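Local coordinates for protein putative GntR-family transcriptional regulator (Bordetella bronchiseptica RB50, PDB 3CNV) that probably binds a small-molecule effector through its UTRA domain and so regulates transcription as a member of the GntR family, at residues 98-103 with 135-140; 9-14 with 154-159; 49-54 with 114-119. One frame throughout, in Å; residues are numbered along the deposited sequence.

Contact 1 (98-103 with 135-140); sequences VSMVRA and SYTYGD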
loop_
_atom_site.group_PDB
_atom_site.type_symbol
_atom_site.label_atom_id
_atom_site.label_comp_id
_atom_site.label_asym_id
_atom_site.label_seq_id
_atom_site.Cartn_x
_atom_site.Cartn_y
_atom_site.Cartn_z
ATOM N N VAL C 98 20.183 1.721 -10.383
ATOM C CA VAL C 98 19.253 2.391 -9.451
ATOM C C VAL C 98 17.889 1.700 -9.396
ATOM O O VAL C 98 17.164 1.715 -10.354
ATOM C CB VAL C 98 19.145 3.868 -9.861
ATOM C CG1 VAL C 98 18.070 4.593 -9.042
ATOM C CG2 VAL C 98 20.539 4.511 -9.746
ATOM N N SER C 99 17.594 1.016 -8.273
ATOM C CA SER C 99 16.331 0.294 -8.074
ATOM C C SER C 99 15.544 0.973 -6.997
ATOM O O SER C 99 16.035 1.199 -5.909
ATOM C CB SER C 99 16.482 -1.149 -7.568
ATOM O OG SER C 99 17.296 -1.924 -8.398
HETATM N N MSE C 100 14.325 1.319 -7.345
HETATM C CA MSE C 100 13.420 2.010 -6.409
HETATM C C MSE C 100 12.677 1.011 -5.495
HETATM O O MSE C 100 12.021 0.020 -5.938
HETATM C CB MSE C 100 12.432 2.856 -7.172
HETATM C CG MSE C 100 12.990 3.699 -8.287
HETATM SE SE MSE C 100 14.351 4.942 -7.621
HETATM C CE MSE C 100 14.718 5.830 -9.392
ATOM N N VAL C 101 12.745 1.285 -4.203
ATOM C CA VAL C 101 12.078 0.487 -3.208
ATOM C C VAL C 101 10.761 1.085 -2.745
ATOM O O VAL C 101 9.861 0.365 -2.310
ATOM C CB VAL C 101 13.038 0.250 -1.971
ATOM C CG1 VAL C 101 14.338 -0.303 -2.462
ATOM C CG2 VAL C 101 13.287 1.528 -1.251
ATOM N N ARG C 102 10.627 2.398 -2.877
ATOM C CA ARG C 102 9.437 3.117 -2.455
ATOM C C ARG C 102 9.225 4.328 -3.300
ATOM O O ARG C 102 10.181 4.957 -3.754
ATOM C CB ARG C 102 9.609 3.658 -0.965
ATOM C CG ARG C 102 8.287 4.158 -0.352
ATOM C CD ARG C 102 8.483 4.720 1.093
ATOM N NE ARG C 102 8.777 6.156 1.200
ATOM C CZ ARG C 102 9.951 6.605 1.611
ATOM N NH1 ARG C 102 10.893 5.738 1.925
ATOM N NH2 ARG C 102 10.195 7.894 1.753
ATOM N N ALA C 103 7.987 4.756 -3.345
ATOM C CA ALA C 103 7.612 6.067 -3.931
ATOM C C ALA C 103 6.589 6.789 -3.059
ATOM O O ALA C 103 5.658 6.175 -2.532
ATOM C CB ALA C 103 7.089 5.972 -5.338
ATOM N N SER C 135 10.740 9.163 -5.725
ATOM C CA SER C 135 11.096 7.746 -5.649
ATOM C C SER C 135 12.408 7.610 -4.936
ATOM O O SER C 135 13.350 8.428 -5.073
ATOM C CB SER C 135 11.273 7.116 -7.053
ATOM O OG SER C 135 10.136 7.359 -7.759
ATOM N N TYR C 136 12.468 6.553 -4.155
ATOM C CA TYR C 136 13.579 6.302 -3.248
ATOM C C TYR C 136 14.253 4.964 -3.533
ATOM O O TYR C 136 13.625 3.987 -3.896
ATOM C CB TYR C 136 13.111 6.350 -1.759
ATOM C CG TYR C 136 12.566 7.684 -1.314
ATOM C CD1 TYR C 136 13.365 8.583 -0.666
ATOM C CD2 TYR C 136 11.252 8.054 -1.572
ATOM C CE1 TYR C 136 12.887 9.841 -0.307
ATOM C CE2 TYR C 136 10.755 9.306 -1.182
ATOM C CZ TYR C 136 11.592 10.193 -0.600
ATOM O OH TYR C 136 11.178 11.461 -0.222
ATOM N N THR C 137 15.558 4.956 -3.390
ATOM C CA THR C 137 16.310 3.732 -3.382
ATOM C C THR C 137 16.500 3.380 -1.913
ATOM O O THR C 137 16.080 4.108 -0.996
ATOM C CB THR C 137 17.705 3.846 -4.117
ATOM O OG1 THR C 137 18.591 4.775 -3.441
ATOM C CG2 THR C 137 17.548 4.332 -5.523
ATOM N N TYR C 138 17.140 2.267 -1.700
ATOM C CA TYR C 138 17.647 1.884 -0.337
ATOM C C TYR C 138 18.247 2.995 0.567
ATOM O O TYR C 138 19.028 3.844 0.175
ATOM C CB TYR C 138 18.555 0.625 -0.494
ATOM C CG TYR C 138 17.668 -0.593 -0.876
ATOM C CD1 TYR C 138 16.843 -1.226 0.087
ATOM C CD2 TYR C 138 17.618 -1.086 -2.166
ATOM C CE1 TYR C 138 16.002 -2.313 -0.239
ATOM C CE2 TYR C 138 16.762 -2.176 -2.517
ATOM C CZ TYR C 138 15.956 -2.783 -1.543
ATOM O OH TYR C 138 15.095 -3.843 -1.841
ATOM N N GLY C 139 17.837 2.953 1.813
ATOM C CA GLY C 139 18.365 3.877 2.784
ATOM C C GLY C 139 17.634 5.188 2.712
ATOM O O GLY C 139 18.127 6.201 3.200
ATOM N N ASP C 140 16.471 5.169 2.082
ATOM C CA ASP C 140 15.608 6.381 1.932
ATOM C C ASP C 140 16.281 7.512 1.151
ATOM O O ASP C 140 16.197 8.738 1.507
ATOM C CB ASP C 140 15.161 6.901 3.315
ATOM C CG ASP C 140 14.037 6.079 3.875
ATOM O OD1 ASP C 140 13.106 5.785 3.092
ATOM O OD2 ASP C 140 14.115 5.699 5.053
#

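Contact 2 (9-14 with 154-159); sequences APDEEG and HYHYRN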
loop_
_atom_site.group_PDB
_atom_site.type_symbol
_atom_site.label_atom_id
_atom_site.label_comp_id
_atom_site.label_asym_id
_atom_site.label_seq_id
_atom_site.Cartn_x
_atom_site.Cartn_y
_atom_site.Cartn_z
ATOM N N ALA C 9 -4.975 2.068 -15.176
ATOM C CA ALA C 9 -5.739 0.883 -15.504
ATOM C C ALA C 9 -6.907 1.271 -16.369
ATOM O O ALA C 9 -7.478 2.363 -16.198
ATOM C CB ALA C 9 -6.232 0.204 -14.245
ATOM N N PRO C 10 -7.282 0.392 -17.321
ATOM C CA PRO C 10 -8.373 0.824 -18.142
ATOM C C PRO C 10 -9.713 0.732 -17.480
ATOM O O PRO C 10 -9.945 -0.112 -16.608
ATOM C CB PRO C 10 -8.332 -0.158 -19.377
ATOM C CG PRO C 10 -7.674 -1.363 -18.891
ATOM C CD PRO C 10 -6.665 -0.860 -17.828
ATOM N N ASP C 11 -10.605 1.594 -17.955
ATOM C CA ASP C 11 -11.985 1.615 -17.486
ATOM C C ASP C 11 -12.754 0.415 -18.019
ATOM O O ASP C 11 -13.541 -0.213 -17.298
ATOM C CB ASP C 11 -12.699 2.918 -17.889
ATOM C CG ASP C 11 -12.259 4.083 -17.042
ATOM O OD1 ASP C 11 -11.513 3.886 -16.026
ATOM O OD2 ASP C 11 -12.592 5.222 -17.444
ATOM N N GLU C 12 -12.466 0.113 -19.270
ATOM C CA GLU C 12 -13.076 -0.997 -19.986
ATOM C C GLU C 12 -12.410 -2.309 -19.674
ATOM O O GLU C 12 -11.231 -2.397 -19.336
ATOM C CB GLU C 12 -13.057 -0.752 -21.510
ATOM N N GLU C 13 -13.231 -3.345 -19.800
ATOM C CA GLU C 13 -12.784 -4.729 -19.627
ATOM C C GLU C 13 -11.478 -4.977 -20.372
ATOM O O GLU C 13 -11.263 -4.524 -21.521
ATOM C CB GLU C 13 -13.876 -5.742 -20.071
ATOM N N GLY C 14 -10.614 -5.720 -19.691
ATOM C CA GLY C 14 -9.412 -6.243 -20.314
ATOM C C GLY C 14 -8.120 -5.781 -19.704
ATOM O O GLY C 14 -8.061 -4.950 -18.770
ATOM N N HIS C 154 -10.304 7.331 -20.115
ATOM C CA HIS C 154 -10.485 5.923 -20.497
ATOM C C HIS C 154 -9.720 5.032 -19.550
ATOM O O HIS C 154 -9.730 3.818 -19.670
ATOM C CB HIS C 154 -9.871 5.692 -21.854
ATOM C CG HIS C 154 -10.591 6.397 -22.963
ATOM N ND1 HIS C 154 -11.887 6.098 -23.317
ATOM C CD2 HIS C 154 -10.170 7.342 -23.829
ATOM C CE1 HIS C 154 -12.242 6.851 -24.347
ATOM N NE2 HIS C 154 -11.213 7.622 -24.668
ATOM N N TYR C 155 -9.053 5.683 -18.614
ATOM C CA TYR C 155 -8.162 5.044 -17.679
ATOM C C TYR C 155 -8.344 5.746 -16.296
ATOM O O TYR C 155 -8.848 6.879 -16.173
ATOM C CB TYR C 155 -6.716 5.125 -18.154
ATOM C CG TYR C 155 -6.320 4.175 -19.291
ATOM C CD1 TYR C 155 -5.703 3.013 -19.026
ATOM C CD2 TYR C 155 -6.618 4.476 -20.629
ATOM C CE1 TYR C 155 -5.375 2.127 -20.048
ATOM C CE2 TYR C 155 -6.319 3.585 -21.661
ATOM C CZ TYR C 155 -5.665 2.423 -21.342
ATOM O OH TYR C 155 -5.317 1.501 -22.297
ATOM N N HIS C 156 -8.080 4.985 -15.258
ATOM C CA HIS C 156 -8.122 5.467 -13.876
ATOM C C HIS C 156 -6.805 5.079 -13.214
ATOM O O HIS C 156 -6.074 4.229 -13.721
ATOM C CB HIS C 156 -9.368 4.905 -13.100
ATOM C CG HIS C 156 -9.459 3.406 -13.054
ATOM N ND1 HIS C 156 -10.108 2.693 -14.033
ATOM C CD2 HIS C 156 -8.950 2.484 -12.190
ATOM C CE1 HIS C 156 -9.999 1.398 -13.782
ATOM N NE2 HIS C 156 -9.287 1.236 -12.687
ATOM N N TYR C 157 -6.559 5.683 -12.060
ATOM C CA TYR C 157 -5.463 5.293 -11.166
ATOM C C TYR C 157 -6.043 4.353 -10.092
ATOM O O TYR C 157 -6.873 4.715 -9.333
ATOM C CB TYR C 157 -4.857 6.585 -10.558
ATOM C CG TYR C 157 -3.802 6.454 -9.520
ATOM C CD1 TYR C 157 -2.545 6.942 -9.769
ATOM C CD2 TYR C 157 -4.060 5.918 -8.294
ATOM C CE1 TYR C 157 -1.543 6.868 -8.876
ATOM C CE2 TYR C 157 -2.995 5.800 -7.309
ATOM C CZ TYR C 157 -1.750 6.317 -7.626
ATOM O OH TYR C 157 -0.711 6.270 -6.688
ATOM N N ARG C 158 -5.548 3.139 -10.081
ATOM C CA ARG C 158 -5.975 2.053 -9.189
ATOM C C ARG C 158 -5.151 2.068 -7.946
ATOM O O ARG C 158 -3.940 2.183 -8.019
ATOM C CB ARG C 158 -5.861 0.676 -9.878
ATOM C CG ARG C 158 -4.407 0.241 -10.151
ATOM C CD ARG C 158 -4.325 -1.125 -10.882
ATOM N NE ARG C 158 -2.961 -1.540 -11.184
ATOM C CZ ARG C 158 -1.937 -1.611 -10.310
ATOM N NH1 ARG C 158 -2.044 -1.228 -9.020
ATOM N NH2 ARG C 158 -0.769 -2.040 -10.771
ATOM N N ASN C 159 -5.807 2.005 -6.796
ATOM C CA ASN C 159 -5.108 2.016 -5.522
ATOM C C ASN C 159 -5.797 1.069 -4.536
ATOM O O ASN C 159 -6.988 1.236 -4.264
ATOM C CB ASN C 159 -5.056 3.424 -4.870
ATOM C CG ASN C 159 -3.965 3.542 -3.778
ATOM O OD1 ASN C 159 -2.930 2.842 -3.802
ATOM N ND2 ASN C 159 -4.158 4.502 -2.887
HETATM O O HOH W 1 -10.788 1.958 -21.199
#

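Contact 3 (49-54 with 114-119); sequences TIRRQL and PEIAPL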
loop_
_atom_site.group_PDB
_atom_site.type_symbol
_atom_site.label_atom_id
_atom_site.label_comp_id
_atom_site.label_asym_id
_atom_site.label_seq_id
_atom_site.Cartn_x
_atom_site.Cartn_y
_atom_site.Cartn_z
ATOM N N THR C 49 16.828 16.321 -16.793
ATOM C CA THR C 49 15.399 16.307 -16.894
ATOM C C THR C 49 14.936 15.741 -18.214
ATOM O O THR C 49 15.478 16.008 -19.275
ATOM C CB THR C 49 14.779 17.730 -16.636
ATOM O OG1 THR C 49 13.374 17.584 -16.304
ATOM C CG2 THR C 49 14.985 18.661 -17.880
ATOM N N ILE C 50 13.897 14.923 -18.088
ATOM C CA ILE C 50 13.238 14.324 -19.221
ATOM C C ILE C 50 11.748 14.641 -19.169
ATOM O O ILE C 50 11.107 14.622 -18.104
ATOM C CB ILE C 50 13.390 12.771 -19.127
ATOM C CG1 ILE C 50 14.886 12.372 -18.988
ATOM C CG2 ILE C 50 12.641 12.058 -20.271
ATOM C CD1 ILE C 50 15.080 10.892 -18.585
ATOM N N ARG C 51 11.222 14.993 -20.319
ATOM C CA ARG C 51 9.782 14.947 -20.576
ATOM C C ARG C 51 9.424 13.801 -21.499
ATOM O O ARG C 51 10.054 13.597 -22.563
ATOM C CB ARG C 51 9.290 16.269 -21.148
ATOM C CG ARG C 51 7.775 16.211 -21.337
ATOM C CD ARG C 51 7.192 17.484 -21.720
ATOM N NE ARG C 51 7.093 18.351 -20.565
ATOM C CZ ARG C 51 6.454 19.503 -20.601
ATOM N NH1 ARG C 51 5.868 19.888 -21.754
ATOM N NH2 ARG C 51 6.389 20.244 -19.495
ATOM N N ARG C 52 8.428 13.021 -21.104
ATOM C CA ARG C 52 7.942 11.971 -22.029
ATOM C C ARG C 52 6.441 11.858 -22.085
ATOM O O ARG C 52 5.739 12.232 -21.165
ATOM C CB ARG C 52 8.576 10.616 -21.722
ATOM C CG ARG C 52 8.291 10.062 -20.492
ATOM C CD ARG C 52 7.053 9.168 -20.576
ATOM N NE ARG C 52 6.970 8.537 -19.295
ATOM C CZ ARG C 52 7.586 7.415 -18.957
ATOM N NH1 ARG C 52 8.235 6.718 -19.868
ATOM N NH2 ARG C 52 7.465 6.965 -17.716
ATOM N N GLN C 53 5.982 11.281 -23.178
ATOM C CA GLN C 53 4.563 10.985 -23.351
ATOM C C GLN C 53 4.350 9.466 -23.319
ATOM O O GLN C 53 4.963 8.705 -24.069
ATOM C CB GLN C 53 4.110 11.615 -24.711
ATOM C CG GLN C 53 2.619 11.475 -25.134
ATOM C CD GLN C 53 2.422 11.770 -26.596
ATOM O OE1 GLN C 53 2.806 11.002 -27.442
ATOM N NE2 GLN C 53 1.786 12.890 -26.898
ATOM N N LEU C 54 3.440 9.033 -22.475
ATOM C CA LEU C 54 2.847 7.703 -22.588
ATOM C C LEU C 54 1.550 7.745 -23.334
ATOM O O LEU C 54 0.680 8.619 -23.129
ATOM C CB LEU C 54 2.590 7.088 -21.190
ATOM C CG LEU C 54 3.831 6.830 -20.366
ATOM C CD1 LEU C 54 3.329 6.265 -18.998
ATOM C CD2 LEU C 54 4.949 5.897 -21.020
ATOM N N PRO C 114 -2.241 25.519 -21.134
ATOM C CA PRO C 114 -2.033 25.780 -22.541
ATOM C C PRO C 114 -0.892 24.942 -23.124
ATOM O O PRO C 114 -0.982 24.506 -24.260
ATOM C CB PRO C 114 -1.737 27.288 -22.555
ATOM C CG PRO C 114 -2.401 27.813 -21.367
ATOM C CD PRO C 114 -2.451 26.764 -20.352
ATOM N N GLU C 115 0.144 24.654 -22.342
ATOM C CA GLU C 115 1.329 23.889 -22.868
ATOM C C GLU C 115 1.046 22.363 -22.934
ATOM O O GLU C 115 1.453 21.668 -23.880
ATOM C CB GLU C 115 2.609 24.133 -22.007
ATOM C CG GLU C 115 3.778 23.067 -22.221
ATOM C CD GLU C 115 4.978 23.234 -21.241
ATOM O OE1 GLU C 115 4.871 22.913 -20.025
ATOM O OE2 GLU C 115 6.052 23.693 -21.688
ATOM N N ILE C 116 0.356 21.859 -21.907
ATOM C CA ILE C 116 0.070 20.421 -21.793
ATOM C C ILE C 116 -1.082 19.952 -22.666
ATOM O O ILE C 116 -1.025 18.877 -23.270
ATOM C CB ILE C 116 -0.165 20.017 -20.340
ATOM C CG1 ILE C 116 1.125 20.255 -19.547
ATOM C CG2 ILE C 116 -0.613 18.498 -20.175
ATOM C CD1 ILE C 116 2.269 19.427 -20.014
ATOM N N ALA C 117 -2.100 20.784 -22.785
ATOM C CA ALA C 117 -3.329 20.371 -23.437
ATOM C C ALA C 117 -3.077 19.716 -24.829
ATOM O O ALA C 117 -3.502 18.584 -25.048
ATOM C CB ALA C 117 -4.308 21.518 -23.512
ATOM N N PRO C 118 -2.326 20.382 -25.741
ATOM C CA PRO C 118 -2.158 19.775 -27.070
ATOM C C PRO C 118 -1.310 18.493 -27.052
ATOM O O PRO C 118 -1.390 17.677 -27.943
ATOM C CB PRO C 118 -1.465 20.870 -27.886
ATOM C CG PRO C 118 -0.834 21.793 -26.884
ATOM C CD PRO C 118 -1.598 21.662 -25.595
ATOM N N LEU C 119 -0.527 18.292 -26.006
ATOM C CA LEU C 119 0.267 17.073 -25.935
ATOM C C LEU C 119 -0.598 15.851 -25.529
ATOM O O LEU C 119 -0.176 14.694 -25.672
ATOM C CB LEU C 119 1.443 17.267 -24.985
ATOM C CG LEU C 119 2.385 18.413 -25.323
ATOM C CD1 LEU C 119 3.430 18.559 -24.204
ATOM C CD2 LEU C 119 3.039 18.165 -26.715
#

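Contact 1 (98-103 with 135-140)
R102 and Y136 form an antiparallel hydrogen-bonded pair between strands 102-111 and 127-137, and V101 also faces Y136, which makes the entry to strand 102-111 a classic beta bulge. The carbonyl of Y136 takes the bond from V101 N (2.9 Å), while Y136 N gives its own to R102 O at 2.8 Å. One step on, A103 and S135 make the non-hydrogen-bonded pair. R102 and Y136 lie side by side and point the same way, and the guanidinium lies over one face of the phenol ring, planes 20° apart and centres 4.1 Å apart, in a cation-pi stack. R102 NH2 sits off-centre, nearest CE2 of Y136 at 3.3 Å. NH1 turns instead to the carboxylate of D140 and donates to OD1 at 2.5 Å, a short salt bridge in the guanidinium plane, with the carboxylate turned 66° to that plane. On the face of A103 and S135, the SE atom of selenomethionine M100 rests on S135 CB (3.8 Å) and T137 CG2 (3.9 Å); a bend at chi2 (-59°) puts SE there. The hydroxyl of S135 is bonded to E144. R102 also pairs through NE with D104, and R102 of the fourth subunit comes close with like charge. Two carboxylates and an aromatic face around one guanidinium would be expected to offset that repulsion where subunits meet.

Contact 2 (9-14 with 154-159)
A9 and H156 hold the tight part of this contact. They form an antiparallel hydrogen-bonded pair in which A9 N reaches H156 O at 2.8 Å and H156 N reaches A9 O at the same distance. The H156 imidazole folds back over this pair: its CG lies between the backbone N and the carbonyl carbon (chi1 57°), A9 O lies over one ring face, toward its rim, and NE2 packs on A9 CB at 3.6 Å. At the ring edge ND1 donates an almost straight bond to D11 OD1 (2.7 Å, 173° at the hydrogen), with ring and carboxylate nearly coplanar. This His-carboxylate bond ties the residue just past strand 8-10 to strand 155-161. The two strands make a small antiparallel sheet, separate within the chain from the six-stranded one and carried into the second subunit by pairing at Y157 and N159. On the other face, P10 CB meets Y155 CE1 at 3.8 Å, an off-centre CH-pi contact. Toward solvent the strands part. D11 N still bonds H154 O at 2.9 Å, but from above the carbonyl plane, and a water that donates to the same oxygen at 2.6 Å accepts from E12 N. CB of H154 points away from segment 9-14, and E12 and E13 are modelled only to CB.

Contact 3 (49-54 with 114-119)
R51 of strand 46-56 and E115, on the approach to helix 117-120, reach toward each other tip to tip. From CB the R51 chain runs out extended, CG anti to the backbone N (chi1 -177°), and the side chain packs against L24 and I63 of the two flanking strands. The bend comes at chi3 (-77°), which sets NE aside from the extended line; NE forms a salt bridge with D65. Beyond it, CZ lies 3.8 Å from E115 OE1. NH1 has E115 CD nearest, at 3.5 Å, then two methyl groups, L119 CD1 at 3.7 Å and I116 CD1 at 4.0 Å, the latter over one face of the guanidinium. NH2 ends the chain with a nearly straight salt bridge to E115 OE1 at 3.1 Å. OE1 lies in the guanidinium plane, whereas NH2 approaches it from above the carboxylate plane, the two flat groups standing 83° apart. Two residues along, and pointing the same way from the strand, Q53 donates from NE2 to L119 O at 2.9 Å, while its OE1 accepts from R22. The two segments are joined largely through the long side chains of R51 and Q53, their closest CA atoms 7.9 Å apart at Q53 and L119. A short helical connection lying over an antiparallel sheet in this way fits the UTRA domain, which shares the fold of chorismate lyase.

How the contacts relate
The three contacts are well separated within the chain: the centres of contacts 1 and 2 lie about 26 Å apart. Those of contacts 1 and 3 are about 25 Å apart, and those of contacts 2 and 3 about 21 Å. Contacts 1 and 3 both reach the six-stranded antiparallel sheet, on opposite sides of the chain's centre, and their segments alternate in sequence, with helix 117-120 linking strands 102-111 and 127-137. Contact 2 closes a loop of nearly the whole chain around both, bringing strand 8-10 to the C-terminal strand 155-161. In the tetramer V101 and Y138 of contact 1 pack on R158 and A9 of the third subunit, residues of its contact 2, whereas contact 3 stays within one chain.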